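Local coordinates for pyrethroid hydrolase (Sphingobium faniae, PDB 5Y5R), which hydrolyses the carboxylic ester bond of pyrethroid insecticides such as cypermethrin and permethrin, releasing an alcohol and a cyclopropanecarboxylic acid, at residues L8-L13 with P36-H41. Numbering follows the deposited sequence.
With 8NL ((2-methyl-3-phenyl-phenyl)methyl (1~{S})-3-[(~{E})-2-chloranyl-3,3,3-tris(fluoranyl)prop-1-enyl]-2,2-dimethyl-cyclopropane-1-carboxylate), chain G.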
loop_
_atom_site.group_PDB
_atom_site.type_symbol
_atom_site.label_atom_id
_atom_site.label_comp_id
_atom_site.label_asym_id
_atom_site.label_seq_id
_atom_site.Cartn_x
_atom_site.Cartn_y
_atom_site.Cartn_z
ATOM N N LEU A 8 -4.771 -6.266 -4.482
ATOM C CA LEU A 8 -4.150 -5.861 -3.216
ATOM C C LEU A 8 -2.651 -5.737 -3.437
ATOM O O LEU A 8 -1.991 -6.732 -3.795
ATOM C CB LEU A 8 -4.390 -6.872 -2.092
ATOM C CG LEU A 8 -5.794 -7.487 -1.996
ATOM C CD1 LEU A 8 -5.878 -8.527 -0.918
ATOM C CD2 LEU A 8 -6.822 -6.352 -1.834
ATOM N N ILE A 9 -2.110 -4.546 -3.189
ATOM C CA ILE A 9 -0.709 -4.249 -3.464
ATOM C C ILE A 9 0.043 -4.014 -2.156
ATOM O O ILE A 9 -0.318 -3.130 -1.374
ATOM C CB ILE A 9 -0.584 -3.060 -4.422
ATOM C CG1 ILE A 9 -1.199 -3.442 -5.771
ATOM C CG2 ILE A 9 0.883 -2.649 -4.536
ATOM C CD1 ILE A 9 -1.490 -2.302 -6.708
ATOM N N HIS A 10 1.109 -4.786 -1.942
ATOM C CA HIS A 10 1.933 -4.746 -0.745
ATOM C C HIS A 10 2.758 -3.458 -0.696
ATOM O O HIS A 10 2.896 -2.743 -1.696
ATOM C CB HIS A 10 2.895 -5.942 -0.717
ATOM C CG HIS A 10 3.895 -5.930 -1.840
ATOM N ND1 HIS A 10 4.954 -5.039 -1.884
ATOM C CD2 HIS A 10 4.001 -6.696 -2.959
ATOM C CE1 HIS A 10 5.668 -5.264 -2.979
ATOM N NE2 HIS A 10 5.107 -6.256 -3.654
ATOM N N GLY A 11 3.306 -3.180 0.484
ATOM C CA GLY A 11 4.218 -2.056 0.720
ATOM C C GLY A 11 5.703 -2.418 0.761
ATOM O O GLY A 11 6.127 -3.497 0.334
ATOM N N ALA A 12 6.514 -1.519 1.343
ATOM C CA ALA A 12 7.966 -1.718 1.272
ATOM C C ALA A 12 8.429 -3.018 1.933
ATOM O O ALA A 12 7.960 -3.399 3.007
ATOM C CB ALA A 12 8.699 -0.548 1.944
ATOM N N LEU A 13 9.409 -3.679 1.306
ATOM C CA LEU A 13 10.018 -4.905 1.821
ATOM C C LEU A 13 9.059 -6.099 1.907
ATOM O O LEU A 13 9.442 -7.144 2.468
ATOM C CB LEU A 13 10.605 -4.661 3.220
ATOM C CG LEU A 13 11.880 -3.836 3.229
ATOM C CD1 LEU A 13 12.282 -3.508 4.650
ATOM C CD2 LEU A 13 12.949 -4.635 2.571
ATOM N N PRO A 36 -0.269 -9.471 -6.322
ATOM C CA PRO A 36 0.982 -9.711 -7.047
ATOM C C PRO A 36 2.198 -9.143 -6.336
ATOM O O PRO A 36 2.099 -8.258 -5.492
ATOM C CB PRO A 36 0.762 -8.988 -8.378
ATOM C CG PRO A 36 -0.186 -7.835 -7.999
ATOM C CD PRO A 36 -1.071 -8.372 -6.911
ATOM N N ASP A 37 3.350 -9.744 -6.630
ATOM C CA ASP A 37 4.635 -9.120 -6.329
ATOM C C ASP A 37 4.891 -7.947 -7.281
ATOM O O ASP A 37 4.820 -8.095 -8.503
ATOM C CB ASP A 37 5.750 -10.157 -6.462
ATOM C CG ASP A 37 5.716 -11.230 -5.384
ATOM O OD1 ASP A 37 5.080 -11.045 -4.309
ATOM O OD2 ASP A 37 6.303 -12.307 -5.637
ATOM N N LEU A 38 5.207 -6.775 -6.741
ATOM C CA LEU A 38 5.651 -5.733 -7.650
ATOM C C LEU A 38 7.053 -6.102 -8.161
ATOM O O LEU A 38 7.628 -7.117 -7.772
ATOM C CB LEU A 38 5.596 -4.352 -6.969
ATOM C CG LEU A 38 4.193 -3.797 -6.644
ATOM C CD1 LEU A 38 4.205 -2.363 -6.073
ATOM C CD2 LEU A 38 3.358 -3.780 -7.877
ATOM N N THR A 39 7.539 -5.342 -9.132
ATOM C CA THR A 39 8.840 -5.632 -9.717
ATOM C C THR A 39 9.928 -5.510 -8.661
ATOM O O THR A 39 9.904 -4.599 -7.827
ATOM C CB THR A 39 9.097 -4.694 -10.894
ATOM O OG1 THR A 39 8.077 -4.906 -11.875
ATOM C CG2 THR A 39 10.465 -4.925 -11.510
ATOM N N GLY A 40 10.843 -6.483 -8.646
ATOM C CA GLY A 40 11.895 -6.546 -7.651
ATOM C C GLY A 40 11.500 -7.262 -6.383
ATOM O O GLY A 40 12.322 -7.380 -5.471
ATOM N N HIS A 41 10.254 -7.706 -6.267
ATOM C CA HIS A 41 9.785 -8.320 -5.034
ATOM C C HIS A 41 9.656 -9.835 -5.139
ATOM O O HIS A 41 9.059 -10.462 -4.253
ATOM C CB HIS A 41 8.458 -7.664 -4.611
ATOM C CG HIS A 41 8.626 -6.263 -4.108
ATOM N ND1 HIS A 41 8.642 -5.951 -2.766
ATOM C CD2 HIS A 41 8.905 -5.114 -4.762
ATOM C CE1 HIS A 41 8.870 -4.659 -2.619
ATOM N NE2 HIS A 41 9.028 -4.127 -3.813
HETATM C C 8NL G . 8.800 -2.870 6.042
HETATM C C8 8NL G . 9.809 -6.598 7.286
HETATM C C9 8NL G . 11.056 -7.154 7.551
HETATM C C10 8NL G . 11.970 -6.476 8.347
HETATM C C11 8NL G . 11.572 -5.241 8.854
HETATM C C12 8NL G . 10.316 -4.702 8.579
HETATM C C13 8NL G . 5.890 -2.180 5.476
HETATM O O 8NL G . 6.291 -0.842 5.857
HETATM CL CL 8NL G . 9.735 5.408 6.251
HETATM C C21 8NL G . 8.904 3.970 5.653
HETATM C C22 8NL G . 9.746 2.755 5.344
HETATM F F2 8NL G . 9.546 1.863 6.299
HETATM F F1 8NL G . 9.481 2.223 4.166
HETATM F F 8NL G . 11.005 3.140 5.343
HETATM C C20 8NL G . 7.575 3.971 5.540
HETATM C C16 8NL G . 6.827 2.771 5.002
HETATM C C17 8NL G . 5.358 3.004 5.338
HETATM C C18 8NL G . 5.072 3.401 3.897
HETATM C C19 8NL G . 5.131 4.124 6.366
HETATM C C15 8NL G . 6.101 1.742 5.863
HETATM C C14 8NL G . 5.994 0.414 5.108
HETATM O O1 8NL G . 5.733 0.405 3.903
HETATM C C2 8NL G . 6.371 -3.363 6.332
HETATM C C3 8NL G . 5.372 -4.178 6.850
HETATM C C4 8NL G . 5.658 -5.290 7.642
HETATM C C5 8NL G . 6.981 -5.637 7.901
HETATM C C6 8NL G . 8.024 -4.860 7.413
HETATM C C1 8NL G . 7.714 -3.723 6.612
HETATM C C7 8NL G . 9.412 -5.364 7.771
HETATM O O HOH W 1 0.709 -7.312 -3.007
#
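His10 reaches across to the 36-41 loop and takes the backbone N-H of Leu38 on its NE2, an almost straight bond (N to NE2 3.1 Å, 177° at the hydrogen) although the donor lies somewhat out of the ring plane. The other ring nitrogen, ND1, donates its N-H to the carbonyl O of Gly11, 2.9 Å away. Together the two bonds hold the rotation of the imidazole and are consistent with a neutral ring protonated on ND1. Its CG sits between the backbone N and the carbonyl carbon (chi1 64°), which swings the ring toward the loop. There CE1 lies over one face of His41, offset toward the rim and 3.1 Å from His41 ND1, the two planes inclined at 45°. His41 is itself tied down, through ND1 to Asn14 O and through NE2 to Tyr57 OH.

In the alpha/beta-hydrolase fold the loop after strand 3-9, first in the chain and next to the outermost strand 32-34 in the parallel sheet, commonly contributes to the oxyanion hole: just beyond His10, the N-H of Ala12 bonds to the ester carbonyl oxygen O1 of the bound pyrethroid at 3.3 Å, consistent with such a role. An alanine at His10 would probably leave the Leu38 N-H and the Gly11 carbonyl without their mates and open a gap against His41, setting the backbone before Ala12 freer to shift.

At the end of the strand, Ile9 and Leu38 cross at about a right angle, CG2 of Ile9 touching CD1 of Leu38 at 3.7 Å. Beside CD2 of the imidazole a water accepts from His10 N and donates to the carbonyl oxygens of Leu8, in the strand, and Pro36, in the loop.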